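PDB 3BJQ: phage-related protein from Bordetella bronchiseptica RB50, which probably serves as a phage major capsid protein, copies of which would assemble into the shell that encloses the viral DNA. Local coordinates for residues R22-S27 with V115-A120; S27-K32 with A122-C127; A38-Y43 with D78-V83; K142-G147 with L307-G312; S148-S153 with A311-A316. All coordinates share one frame; numbering follows the deposited sequence.

Interaction 1: R22-S27 with V115-A120; sequences RGYRQS and VLRIMA. With PG4 (tetraethylene glycol), chain V.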
# COMPACT_ATOMS: atom_id res chain seq x y z
N ARG E 22 13.56 -21.89 -8.04
CA ARG E 22 12.42 -22.70 -7.58
C ARG E 22 11.28 -22.78 -8.57
O ARG E 22 10.50 -23.70 -8.52
CB ARG E 22 11.85 -22.18 -6.26
CG ARG E 22 12.80 -22.26 -5.13
CD ARG E 22 12.09 -21.93 -3.86
NE ARG E 22 13.00 -22.03 -2.72
CZ ARG E 22 13.75 -21.03 -2.26
NH1 ARG E 22 13.70 -19.83 -2.83
NH2 ARG E 22 14.54 -21.23 -1.21
N GLY E 23 11.20 -21.80 -9.46
CA GLY E 23 10.21 -21.79 -10.53
C GLY E 23 10.65 -22.45 -11.83
O GLY E 23 9.87 -22.50 -12.78
N TYR E 24 11.90 -22.97 -11.85
CA TYR E 24 12.46 -23.63 -13.04
C TYR E 24 11.70 -24.91 -13.35
O TYR E 24 11.54 -25.74 -12.47
CB TYR E 24 13.94 -23.98 -12.80
CG TYR E 24 14.67 -24.63 -13.98
CD1 TYR E 24 15.34 -23.85 -14.90
CD2 TYR E 24 14.72 -26.00 -14.13
CE1 TYR E 24 16.01 -24.42 -15.97
CE2 TYR E 24 15.39 -26.59 -15.21
CZ TYR E 24 16.02 -25.78 -16.13
OH TYR E 24 16.70 -26.31 -17.19
N ARG E 25 11.24 -25.03 -14.59
CA ARG E 25 10.47 -26.18 -15.06
C ARG E 25 11.09 -26.76 -16.33
O ARG E 25 11.65 -26.05 -17.15
CB ARG E 25 9.03 -25.76 -15.38
CG ARG E 25 8.28 -25.10 -14.23
CD ARG E 25 7.95 -26.12 -13.15
NE ARG E 25 7.20 -25.50 -12.06
CZ ARG E 25 7.71 -25.09 -10.90
NH1 ARG E 25 9.00 -25.23 -10.60
NH2 ARG E 25 6.89 -24.54 -10.00
N GLN E 26 11.00 -28.08 -16.46
CA GLN E 26 11.40 -28.80 -17.66
C GLN E 26 10.23 -29.74 -17.94
O GLN E 26 10.18 -30.84 -17.44
CB GLN E 26 12.69 -29.58 -17.40
CG GLN E 26 13.96 -28.79 -17.59
CD GLN E 26 14.38 -28.64 -19.04
OE1 GLN E 26 13.82 -29.26 -19.93
NE2 GLN E 26 15.40 -27.84 -19.27
N SER E 27 9.29 -29.26 -18.74
CA SER E 27 8.04 -29.97 -18.97
C SER E 27 8.15 -31.34 -19.67
O SER E 27 7.28 -32.18 -19.49
CB SER E 27 7.09 -29.07 -19.76
OG SER E 27 7.62 -28.87 -21.07
N VAL E 115 23.00 -24.53 -15.17
CA VAL E 115 23.33 -25.55 -14.16
C VAL E 115 22.09 -26.33 -13.68
O VAL E 115 22.18 -27.54 -13.42
CB VAL E 115 24.15 -24.96 -12.99
CG1 VAL E 115 25.39 -24.30 -13.54
CG2 VAL E 115 23.34 -23.97 -12.21
N LEU E 116 20.93 -25.68 -13.62
CA LEU E 116 19.72 -26.36 -13.24
C LEU E 116 19.36 -27.43 -14.27
O LEU E 116 18.83 -28.48 -13.91
CB LEU E 116 18.56 -25.37 -13.02
CG LEU E 116 18.67 -24.46 -11.79
CD1 LEU E 116 17.50 -23.50 -11.69
CD2 LEU E 116 18.74 -25.34 -10.53
N ARG E 117 19.63 -27.17 -15.54
CA ARG E 117 19.32 -28.16 -16.59
C ARG E 117 20.17 -29.40 -16.47
O ARG E 117 19.70 -30.51 -16.71
CB ARG E 117 19.49 -27.63 -18.00
CG ARG E 117 18.93 -28.68 -18.99
CD ARG E 117 19.28 -28.42 -20.38
NE ARG E 117 18.67 -29.37 -21.33
CZ ARG E 117 19.26 -30.44 -21.85
NH1 ARG E 117 20.47 -30.82 -21.48
NH2 ARG E 117 18.61 -31.16 -22.74
N ILE E 118 21.44 -29.20 -16.15
CA ILE E 118 22.35 -30.29 -15.87
C ILE E 118 21.84 -31.14 -14.72
O ILE E 118 21.86 -32.37 -14.78
CB ILE E 118 23.74 -29.74 -15.48
CG1 ILE E 118 24.44 -29.13 -16.69
CG2 ILE E 118 24.60 -30.84 -14.92
CD1 ILE E 118 25.58 -29.98 -17.24
N MSE E 119 21.40 -30.49 -13.65
CA MSE E 119 20.87 -31.21 -12.49
C MSE E 119 19.56 -31.91 -12.81
O MSE E 119 19.25 -32.97 -12.26
CB MSE E 119 20.66 -30.24 -11.32
CG MSE E 119 21.97 -29.83 -10.66
SE MSE E 119 21.79 -28.31 -9.45
CE MSE E 119 23.67 -28.18 -8.90
N ALA E 120 18.78 -31.30 -13.68
CA ALA E 120 17.49 -31.86 -14.09
C ALA E 120 17.64 -33.14 -14.89
O ALA E 120 16.87 -34.11 -14.72
CB ALA E 120 16.73 -30.84 -14.86
O1 PG4 V . 16.62 -27.77 -21.78
C1 PG4 V . 15.53 -27.82 -22.72
C2 PG4 V . 15.51 -29.07 -23.58
O2 PG4 V . 15.76 -30.23 -22.77
C3 PG4 V . 14.77 -31.26 -22.88
C4 PG4 V . 15.38 -32.53 -22.33
O3 PG4 V . 16.18 -33.08 -23.36
C5 PG4 V . 17.01 -34.16 -22.96
C6 PG4 V . 17.45 -34.96 -24.18
O4 PG4 V . 16.45 -35.28 -25.18
C7 PG4 V . 15.03 -35.19 -24.89
C8 PG4 V . 14.27 -34.00 -25.51
O5 PG4 V . 13.44 -34.40 -26.61
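Tyr24 and Gln26, in the loop after helix 15-22, lie against one flank of the long helix 105-131, touching Leu116, Arg117 and Ala120. With CG anti to the backbone N (chi1 -178°), the Tyr24 ring takes Leu116 CB over the centre of one face, a CH-pi contact with 3.8 Å from CB to the ring centroid, 1° off the ring normal. Leu116 CD1 reaches back to 3.8 Å from Tyr24 CB. At the far end of the ring, Tyr24 OH sits 3.2 Å from Arg117 CB. In a protein of this capsid family, helix 105-131 is consistent with the spine helix of the HK97 fold, with the loop after helix 15-22 resting on its flank. Gln26, bent at chi2, sets its amide beside the Arg117 chain, and NE2 donates an almost straight bond (175°) to Tyr24 OH at 2.9 Å, with the oxygen in the amide plane. Gln26 NE2 also donates to O1 of a tetraethylene glycol at 2.8 Å. Arg117 NE reaches the same O1 at 2.6 Å, at the guanidinium edge and in its plane, while Arg117 NH2 bonds glycol O2 at 3.0 Å. Probably a crystallisation additive, the glycol is also bonded by Tyr58 OH of a second subunit, whose Tyr58 ring makes a cation-pi contact with Arg117 and whose Asn59 OD1 accepts from Arg117 NH2.

Interaction 2: S27-K32 with A122-C127; sequences STLIGK and AHEHEC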
# COMPACT_ATOMS: atom_id res chain seq x y z
N SER E 27 9.29 -29.26 -18.74
CA SER E 27 8.04 -29.97 -18.97
C SER E 27 8.15 -31.34 -19.67
O SER E 27 7.28 -32.18 -19.49
CB SER E 27 7.09 -29.07 -19.76
OG SER E 27 7.62 -28.87 -21.07
N THR E 28 9.22 -31.58 -20.43
CA THR E 28 9.36 -32.86 -21.10
C THR E 28 10.11 -33.91 -20.23
O THR E 28 10.19 -35.09 -20.63
CB THR E 28 10.02 -32.74 -22.49
OG1 THR E 28 11.43 -32.50 -22.36
CG2 THR E 28 9.33 -31.66 -23.31
N LEU E 29 10.66 -33.48 -19.09
CA LEU E 29 11.27 -34.41 -18.14
C LEU E 29 10.16 -34.86 -17.19
O LEU E 29 9.40 -34.05 -16.68
CB LEU E 29 12.43 -33.77 -17.39
CG LEU E 29 13.57 -33.23 -18.26
CD1 LEU E 29 14.67 -32.74 -17.36
CD2 LEU E 29 14.11 -34.25 -19.20
N ILE E 30 10.07 -36.17 -16.95
CA ILE E 30 8.94 -36.73 -16.21
C ILE E 30 9.32 -37.40 -14.88
O ILE E 30 8.45 -37.90 -14.18
CB ILE E 30 8.12 -37.69 -17.11
CG1 ILE E 30 8.99 -38.85 -17.61
CG2 ILE E 30 7.52 -36.91 -18.30
CD1 ILE E 30 8.25 -40.12 -17.90
N GLY E 31 10.61 -37.37 -14.51
CA GLY E 31 11.07 -38.01 -13.27
C GLY E 31 10.33 -37.59 -12.02
O GLY E 31 9.98 -38.42 -11.18
N LYS E 32 10.03 -36.30 -11.91
CA LYS E 32 9.28 -35.76 -10.77
C LYS E 32 7.81 -36.19 -10.77
O LYS E 32 7.11 -36.01 -9.78
CB LYS E 32 9.41 -34.24 -10.72
CG LYS E 32 10.84 -33.78 -10.61
CD LYS E 32 11.01 -32.26 -10.72
CE LYS E 32 12.38 -31.85 -10.17
NZ LYS E 32 12.64 -30.37 -10.17
N ALA E 122 20.36 -35.13 -14.79
CA ALA E 122 20.93 -36.14 -13.89
C ALA E 122 19.82 -36.76 -13.04
O ALA E 122 19.78 -37.97 -12.83
CB ALA E 122 21.98 -35.53 -13.00
N HIS E 123 18.90 -35.92 -12.58
CA HIS E 123 17.72 -36.41 -11.82
C HIS E 123 16.86 -37.35 -12.65
O HIS E 123 16.41 -38.38 -12.18
CB HIS E 123 16.90 -35.22 -11.33
CG HIS E 123 15.67 -35.60 -10.61
ND1 HIS E 123 14.43 -35.64 -11.22
CD2 HIS E 123 15.48 -36.01 -9.33
CE1 HIS E 123 13.53 -36.03 -10.35
NE2 HIS E 123 14.13 -36.25 -9.19
N GLU E 124 16.62 -36.97 -13.90
CA GLU E 124 15.87 -37.79 -14.82
C GLU E 124 16.48 -39.19 -14.96
O GLU E 124 15.77 -40.20 -14.95
CB GLU E 124 15.82 -37.12 -16.21
CG GLU E 124 14.82 -37.81 -17.18
CD GLU E 124 13.33 -37.39 -16.93
OE1 GLU E 124 13.05 -36.78 -15.88
OE2 GLU E 124 12.45 -37.67 -17.79
N HIS E 125 17.79 -39.24 -15.10
CA HIS E 125 18.48 -40.51 -15.24
C HIS E 125 18.43 -41.36 -13.94
O HIS E 125 18.23 -42.58 -13.98
CB HIS E 125 19.92 -40.26 -15.66
CG HIS E 125 20.66 -41.53 -15.97
ND1 HIS E 125 21.20 -42.33 -14.99
CD2 HIS E 125 20.89 -42.16 -17.15
CE1 HIS E 125 21.75 -43.40 -15.55
NE2 HIS E 125 21.57 -43.31 -16.86
N GLU E 126 18.59 -40.72 -12.79
CA GLU E 126 18.50 -41.45 -11.52
C GLU E 126 17.10 -42.00 -11.23
O GLU E 126 16.95 -43.03 -10.62
CB GLU E 126 19.01 -40.63 -10.34
CG GLU E 126 20.36 -41.15 -9.85
CD GLU E 126 20.34 -42.69 -9.67
OE1 GLU E 126 19.40 -43.22 -9.03
OE2 GLU E 126 21.25 -43.37 -10.21
N CYS E 127 16.09 -41.27 -11.67
CA CYS E 127 14.73 -41.74 -11.53
C CYS E 127 14.48 -42.99 -12.38
O CYS E 127 13.91 -43.98 -11.91
CB CYS E 127 13.77 -40.63 -11.93
SG CYS E 127 13.67 -39.28 -10.73
O HOH W 1 11.63 -37.58 -20.36
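Glu124 makes the polar part of the contact, holding two successive backbone N-H groups: Ile30 N donates to the syn lone pair of Glu124 OE2 at 2.9 Å, and Gly31 N to Glu124 OE1 at 2.9 Å, also on the syn side but 33° out of the carboxylate plane. A bend at chi2 (79°) swings the carboxylate towards these donors. A water gives one proton to Glu124 OE2 at 2.7 Å and another to Thr28 O, and Trp241 NE1 bonds the same OE2; so many donors around a buried acid would favour its ionised form. By van der Waals contact, Leu29 CB lies 3.4 Å from Glu124 OE1. At Gly31 a CB would point at the helix, tight against Glu124 OE1, Cys127 SG and His123 CE1; its absence allows Gly31 CA within 5.0 Å of Glu124 CA. Lys32 crosses His123 at about a right angle, its CG 3.5 Å from His123 CE1 and its CE over one ring face, while His123 NE2 bonds Thr266 OG1. The arrangement is a side-chain carboxylate from a long, probably spine, helix capturing the amides that lead into the short helix 31-34.

Interaction 3: A38-Y43 with D78-V83; sequences APVAQY and DPYSIV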
# COMPACT_ATOMS: atom_id res chain seq x y z
N ALA E 38 10.08 -33.74 -2.20
CA ALA E 38 9.60 -33.64 -0.86
C ALA E 38 10.80 -33.29 0.03
O ALA E 38 11.88 -33.83 -0.18
CB ALA E 38 9.00 -34.96 -0.44
N PRO E 39 10.62 -32.37 1.01
CA PRO E 39 11.76 -31.93 1.81
C PRO E 39 12.22 -32.89 2.91
O PRO E 39 11.40 -33.53 3.59
CB PRO E 39 11.25 -30.62 2.42
CG PRO E 39 9.79 -30.89 2.59
CD PRO E 39 9.39 -31.67 1.39
N VAL E 40 13.54 -33.00 3.04
CA VAL E 40 14.18 -33.66 4.14
C VAL E 40 15.27 -32.71 4.69
O VAL E 40 15.59 -31.70 4.07
CB VAL E 40 14.81 -35.05 3.77
CG1 VAL E 40 13.81 -35.96 3.17
CG2 VAL E 40 16.02 -34.93 2.85
N ALA E 41 15.80 -33.04 5.85
CA ALA E 41 16.87 -32.25 6.47
C ALA E 41 18.22 -32.96 6.43
O ALA E 41 19.26 -32.31 6.36
CB ALA E 41 16.51 -31.93 7.90
N GLN E 42 18.20 -34.29 6.51
CA GLN E 42 19.43 -35.11 6.59
C GLN E 42 19.97 -35.54 5.22
O GLN E 42 19.21 -36.00 4.35
CB GLN E 42 19.19 -36.39 7.41
CG GLN E 42 18.90 -36.20 8.92
CD GLN E 42 18.64 -37.55 9.65
OE1 GLN E 42 18.50 -38.61 9.03
NE2 GLN E 42 18.57 -37.49 10.99
N TYR E 43 21.29 -35.42 5.06
CA TYR E 43 21.99 -35.88 3.86
C TYR E 43 22.14 -37.41 3.81
O TYR E 43 22.28 -37.99 2.73
CB TYR E 43 23.38 -35.26 3.76
CG TYR E 43 23.36 -33.91 3.13
CD1 TYR E 43 23.06 -32.78 3.87
CD2 TYR E 43 23.63 -33.75 1.79
CE1 TYR E 43 23.03 -31.51 3.28
CE2 TYR E 43 23.60 -32.50 1.19
CZ TYR E 43 23.30 -31.39 1.95
OH TYR E 43 23.24 -30.18 1.36
N ASP E 78 15.79 -49.05 3.64
CA ASP E 78 17.14 -48.96 3.09
C ASP E 78 17.71 -47.57 3.29
O ASP E 78 16.98 -46.60 3.35
CB ASP E 78 17.14 -49.31 1.59
CG ASP E 78 16.89 -50.79 1.33
OD1 ASP E 78 16.85 -51.55 2.30
OD2 ASP E 78 16.74 -51.18 0.15
N PRO E 79 19.04 -47.47 3.39
CA PRO E 79 19.63 -46.18 3.59
C PRO E 79 19.60 -45.37 2.31
O PRO E 79 19.55 -45.92 1.21
CB PRO E 79 21.07 -46.51 3.96
CG PRO E 79 21.34 -47.77 3.28
CD PRO E 79 20.06 -48.53 3.32
N TYR E 80 19.61 -44.05 2.47
CA TYR E 80 19.72 -43.14 1.35
C TYR E 80 20.89 -42.22 1.62
O TYR E 80 21.26 -42.00 2.77
CB TYR E 80 18.45 -42.32 1.15
CG TYR E 80 18.25 -41.15 2.12
CD1 TYR E 80 18.90 -39.93 1.92
CD2 TYR E 80 17.38 -41.27 3.19
CE1 TYR E 80 18.68 -38.87 2.78
CE2 TYR E 80 17.18 -40.22 4.06
CZ TYR E 80 17.82 -39.03 3.85
OH TYR E 80 17.61 -38.01 4.73
N SER E 81 21.43 -41.65 0.55
CA SER E 81 22.51 -40.72 0.69
C SER E 81 22.41 -39.64 -0.38
O SER E 81 22.42 -39.93 -1.59
CB SER E 81 23.87 -41.43 0.64
OG SER E 81 24.93 -40.49 0.84
N ILE E 82 22.29 -38.40 0.07
CA ILE E 82 22.22 -37.28 -0.84
C ILE E 82 23.66 -36.81 -0.95
O ILE E 82 24.29 -36.46 0.06
CB ILE E 82 21.30 -36.17 -0.29
CG1 ILE E 82 19.85 -36.66 -0.28
CG2 ILE E 82 21.46 -34.88 -1.12
CD1 ILE E 82 18.91 -35.79 0.51
N VAL E 83 24.21 -36.84 -2.16
CA VAL E 83 25.59 -36.40 -2.38
C VAL E 83 25.57 -34.89 -2.66
O VAL E 83 24.85 -34.43 -3.56
CB VAL E 83 26.29 -37.19 -3.54
CG1 VAL E 83 27.63 -36.55 -3.92
CG2 VAL E 83 26.51 -38.64 -3.12
O HOH W 2 25.39 -38.42 2.53
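Tyr43 and Ile82 form the tight core of this contact. Ile82 N donates to Tyr43 O at 2.7 Å, nearly straight at 176°, and Ile82 CG2 rests 3.8 Å from Tyr43 CD2, the side chains crossing at about a right angle; Ile82 O lies at the edge of the Tyr43 ring, in its plane. Val40 CG2 and Ile82 CD1 meet tip to tip at 3.8 Å. Chi1 of 77° sets Tyr80 CG between the backbone N and the carbonyl carbon; the ring's OH donates to Gln42 O at 2.6 Å from 42° above the carbonyl plane. Tyr267 packs edge-to-face with the Tyr80 ring, and Asp294 takes the Tyr43 hydroxyl. The solvent side is looser: a water bonds Ser81 OG at 2.7 Å and, weakly, Tyr43 O. Ala41 and Gln42 pack on Leu95 and Glu94 of a third subunit. Tyr43 and Ile82 flank the paired strands 44-49 and 75-81, consistent with the base of the extended E-loop of HK97-like capsid proteins. Successive carbonyls, Gln42 O and Tyr43 O, each take a short bond, one from a phenol and one from a backbone amide, tying the chain just before strand 44-49 to the end of strand 75-81.

Interaction 4: K142-G147 with L307-G312; sequences KVKLVG and LIEDAG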
# COMPACT_ATOMS: atom_id res chain seq x y z
N LYS E 142 5.95 -57.11 -11.79
CA LYS E 142 6.71 -56.89 -13.01
C LYS E 142 6.47 -57.99 -14.03
O LYS E 142 6.06 -59.11 -13.66
CB LYS E 142 8.20 -56.80 -12.70
CG LYS E 142 8.74 -58.01 -11.97
CD LYS E 142 10.28 -57.96 -11.83
CE LYS E 142 10.74 -59.10 -10.94
NZ LYS E 142 12.13 -58.93 -10.46
N VAL E 143 6.69 -57.64 -15.30
CA VAL E 143 6.67 -58.59 -16.40
C VAL E 143 7.76 -58.18 -17.39
O VAL E 143 8.21 -57.03 -17.38
CB VAL E 143 5.28 -58.65 -17.09
CG1 VAL E 143 5.07 -57.46 -18.00
CG2 VAL E 143 5.11 -59.94 -17.85
N LYS E 144 8.22 -59.13 -18.18
CA LYS E 144 9.21 -58.88 -19.20
C LYS E 144 8.65 -59.46 -20.48
O LYS E 144 8.50 -60.66 -20.61
CB LYS E 144 10.52 -59.57 -18.86
CG LYS E 144 11.67 -59.12 -19.69
CD LYS E 144 12.96 -59.66 -19.14
CE LYS E 144 14.13 -59.21 -19.97
NZ LYS E 144 15.39 -59.75 -19.43
N LEU E 145 8.32 -58.58 -21.43
CA LEU E 145 7.64 -58.99 -22.64
C LEU E 145 8.67 -59.50 -23.61
O LEU E 145 9.66 -58.84 -23.86
CB LEU E 145 6.84 -57.81 -23.20
CG LEU E 145 5.77 -57.24 -22.25
CD1 LEU E 145 4.99 -56.15 -22.96
CD2 LEU E 145 4.84 -58.34 -21.71
N VAL E 146 8.42 -60.70 -24.15
CA VAL E 146 9.32 -61.39 -25.07
C VAL E 146 8.59 -61.68 -26.38
O VAL E 146 7.38 -61.97 -26.39
CB VAL E 146 9.77 -62.74 -24.46
CG1 VAL E 146 10.58 -63.55 -25.45
CG2 VAL E 146 10.55 -62.51 -23.18
N GLY E 147 9.31 -61.55 -27.49
CA GLY E 147 8.78 -61.91 -28.79
C GLY E 147 7.49 -61.20 -29.13
O GLY E 147 7.41 -59.99 -29.02
N LEU E 307 6.35 -52.73 -13.14
CA LEU E 307 7.22 -52.60 -14.30
C LEU E 307 6.91 -53.60 -15.42
O LEU E 307 6.84 -54.82 -15.19
CB LEU E 307 8.65 -52.77 -13.84
CG LEU E 307 9.76 -52.67 -14.90
CD1 LEU E 307 9.81 -51.28 -15.56
CD2 LEU E 307 11.05 -53.06 -14.23
N ILE E 308 6.74 -53.07 -16.64
CA ILE E 308 6.54 -53.88 -17.85
C ILE E 308 7.78 -53.66 -18.72
O ILE E 308 7.83 -52.71 -19.48
CB ILE E 308 5.29 -53.44 -18.63
CG1 ILE E 308 4.03 -53.59 -17.79
CG2 ILE E 308 5.13 -54.24 -19.93
CD1 ILE E 308 2.79 -53.00 -18.45
N GLU E 309 8.76 -54.55 -18.61
CA GLU E 309 10.00 -54.39 -19.38
C GLU E 309 9.85 -54.77 -20.85
O GLU E 309 9.14 -55.72 -21.20
CB GLU E 309 11.11 -55.28 -18.83
CG GLU E 309 11.56 -55.08 -17.43
CD GLU E 309 12.77 -55.95 -17.12
OE1 GLU E 309 13.89 -55.56 -17.52
OE2 GLU E 309 12.60 -57.03 -16.50
N ASP E 310 10.55 -54.02 -21.71
CA ASP E 310 10.71 -54.33 -23.14
C ASP E 310 9.49 -54.22 -24.04
O ASP E 310 9.50 -54.71 -25.17
CB ASP E 310 11.42 -55.67 -23.29
CG ASP E 310 12.81 -55.66 -22.65
OD1 ASP E 310 13.33 -54.54 -22.44
OD2 ASP E 310 13.34 -56.75 -22.34
N ALA E 311 8.45 -53.53 -23.57
CA ALA E 311 7.25 -53.33 -24.38
C ALA E 311 7.59 -52.77 -25.77
O ALA E 311 7.06 -53.22 -26.78
CB ALA E 311 6.29 -52.41 -23.66
N GLY E 312 8.52 -51.83 -25.82
CA GLY E 312 8.82 -51.14 -27.06
C GLY E 312 9.92 -51.70 -27.93
O GLY E 312 10.28 -51.08 -28.92
O HOH W 3 10.22 -57.51 -15.43
O HOH W 4 12.28 -59.26 -23.27
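Lys144 runs beside the flat carboxylate of Asp310 and passes across that of Glu309: its CD lies 3.7 Å from Glu309 OE2, and its CE is 3.5 Å from Asp310 OD2, the Lys144 and Asp310 side chains pointing the same way. The charged ends stay apart, with Lys144 NZ 4.7 Å from Asp310 OD2. Lys144 and Glu309 stand on one face of a parallel strand pair, 142-144 with 307-309 (6° between the strand directions), together with Lys142 and Leu307; Asp310 follows just beyond the strand end. On the other face Val143 CG1 and Ile308 CG2 lie side by side at 3.8 Å, and Leu145, beyond the strand end, brings CD1 to 3.6 Å from Ile308 CG2 and on against Ala311. The pairing follows the parallel pattern: Val143 N donates to Leu307 O at 2.8 Å, Glu309 N to Val143 O at 2.8 Å, and Leu145 N to Glu309 O at 3.0 Å. Strand 142-144 thereby edges the chain's six-stranded mixed sheet, consistent with the axial domain of an HK97-like fold. One water donates to Glu309 OE2 and weakly to Val143 O; another joins Leu145 O to Asp310 OD2. Lys142 NZ instead turns to Pro134 O. The chemistry is therefore split: one face carries charged groups and a water as well as Leu307, where Lys144 may, without a salt bridge, offset some of the acids' charge, and the other is aliphatic, packed towards Val245.

Interaction 5: S148-S153 with A311-A316; sequences SARWTS and AGLPAA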
# COMPACT_ATOMS: atom_id res chain seq x y z
N SER E 148 6.49 -61.98 -29.51
CA SER E 148 5.19 -61.45 -29.96
C SER E 148 4.33 -60.81 -28.86
O SER E 148 3.25 -60.28 -29.16
CB SER E 148 4.41 -62.57 -30.66
OG SER E 148 4.19 -63.64 -29.75
N ALA E 149 4.78 -60.88 -27.61
CA ALA E 149 4.11 -60.22 -26.49
C ALA E 149 4.53 -58.76 -26.43
O ALA E 149 3.84 -57.95 -25.79
CB ALA E 149 4.43 -60.91 -25.17
N ARG E 150 5.64 -58.42 -27.10
CA ARG E 150 6.10 -57.03 -27.17
C ARG E 150 5.14 -56.22 -28.04
O ARG E 150 4.62 -56.73 -29.04
CB ARG E 150 7.51 -56.93 -27.73
CG ARG E 150 8.54 -57.59 -26.87
CD ARG E 150 9.87 -57.63 -27.55
NE ARG E 150 10.89 -58.13 -26.64
CZ ARG E 150 12.17 -58.32 -26.95
NH1 ARG E 150 12.61 -58.06 -28.17
NH2 ARG E 150 13.00 -58.77 -26.03
N TRP E 151 4.94 -54.96 -27.65
CA TRP E 151 3.88 -54.10 -28.21
C TRP E 151 4.05 -53.74 -29.68
O TRP E 151 3.12 -53.21 -30.30
CB TRP E 151 3.76 -52.83 -27.36
CG TRP E 151 3.23 -53.07 -25.97
CD1 TRP E 151 3.13 -54.26 -25.32
CD2 TRP E 151 2.79 -52.07 -25.05
NE1 TRP E 151 2.59 -54.07 -24.07
CE2 TRP E 151 2.40 -52.74 -23.87
CE3 TRP E 151 2.66 -50.68 -25.11
CZ2 TRP E 151 1.90 -52.07 -22.77
CZ3 TRP E 151 2.14 -50.00 -24.01
CH2 TRP E 151 1.76 -50.71 -22.86
N THR E 152 5.26 -53.95 -30.19
CA THR E 152 5.58 -53.79 -31.60
C THR E 152 4.96 -54.91 -32.45
O THR E 152 4.81 -54.76 -33.67
CB THR E 152 7.10 -53.81 -31.80
OG1 THR E 152 7.64 -54.93 -31.11
CG2 THR E 152 7.72 -52.52 -31.24
N SER E 153 4.61 -56.04 -31.82
CA SER E 153 3.93 -57.11 -32.51
C SER E 153 2.41 -56.85 -32.59
O SER E 153 1.79 -56.48 -31.59
CB SER E 153 4.15 -58.45 -31.81
OG SER E 153 3.35 -59.47 -32.41
N ALA E 311 8.45 -53.53 -23.57
CA ALA E 311 7.25 -53.33 -24.38
C ALA E 311 7.59 -52.77 -25.77
O ALA E 311 7.06 -53.22 -26.78
CB ALA E 311 6.29 -52.41 -23.66
N GLY E 312 8.52 -51.83 -25.82
CA GLY E 312 8.82 -51.14 -27.06
C GLY E 312 9.92 -51.70 -27.93
O GLY E 312 10.28 -51.08 -28.92
N LEU E 313 10.46 -52.86 -27.57
CA LEU E 313 11.50 -53.51 -28.37
C LEU E 313 10.88 -54.28 -29.55
O LEU E 313 9.75 -54.78 -29.44
CB LEU E 313 12.35 -54.48 -27.52
CG LEU E 313 13.41 -53.96 -26.55
CD1 LEU E 313 14.06 -55.13 -25.83
CD2 LEU E 313 14.48 -53.09 -27.25
N PRO E 314 11.61 -54.39 -30.68
CA PRO E 314 11.12 -55.15 -31.82
C PRO E 314 10.76 -56.58 -31.44
O PRO E 314 11.49 -57.19 -30.65
CB PRO E 314 12.31 -55.15 -32.79
CG PRO E 314 13.08 -53.95 -32.43
CD PRO E 314 12.93 -53.80 -30.95
N ALA E 315 9.66 -57.09 -31.98
CA ALA E 315 9.19 -58.46 -31.67
C ALA E 315 10.10 -59.52 -32.26
O ALA E 315 10.39 -60.54 -31.63
CB ALA E 315 7.77 -58.66 -32.17
N ALA E 316 10.53 -59.28 -33.49
CA ALA E 316 11.43 -60.18 -34.20
C ALA E 316 12.76 -59.46 -34.42
O ALA E 316 12.78 -58.28 -34.79
CB ALA E 316 10.82 -60.60 -35.54
OXT ALA E 316 13.82 -60.05 -34.21
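Arg150 and Leu313 cross obliquely, with the CB and CD1 of Leu313 over one face of the guanidinium. At its edge, and in its plane, lies Pro314 O, to which Arg150 NH1 donates at 2.9 Å (154° at the hydrogen); Arg150 NE bonds Leu145 O, so two carbonyls hold the flat group. Trp151 presents a face instead: Ala311 CB sits over the five-membered ring, 3.8 Å from its centroid and 8° off the normal, while Trp151 NE1 bonds Asp161 and the indole packs among helices 158-173 and 184-191. Trp151 N donates to an in-plane lone pair of Ala311 O at 2.9 Å. Thr152 OG1 is placed between the backbone N and the carbonyl carbon (chi1 49°) and donates to Leu313 O at 2.7 Å. Ser153 CB touches Ala315 CB at 3.6 Å. The donors come from a type I turn, Arg150 to Ser153, closed by Ser153 N to Arg150 O at 2.9 Å, and together they hold the C-terminal tail along it. Three tail carbonyls, of Ala311, Leu313 and Pro314, are each matched to a different kind of donor, amide, hydroxyl and guanidinium, so the irregular tail is held by directional bonds without strand pairing.

From the N terminus, interaction 1 joins the loop after helix 15-22 to helix 105-131, closing a loop of 87 residues. Interaction 2, sharing Ser27 and using the same helix farther along, crosses it, since the segments of the two alternate. Interaction 3 lies within both loops and joins strand 37-40 and the loop leading into strand 44-49 to the end of strand 75-81; its centre is about 20 Å from that of interaction 1. Interactions 4 and 5 come later in series, each spanning nearly 160 residues. They share Ala311 and Gly312, have centres about 9 Å apart, and bring the C-terminal end back to the 142-153 region. Interactions 1 and 4 lie on opposite sides of the chain's centre.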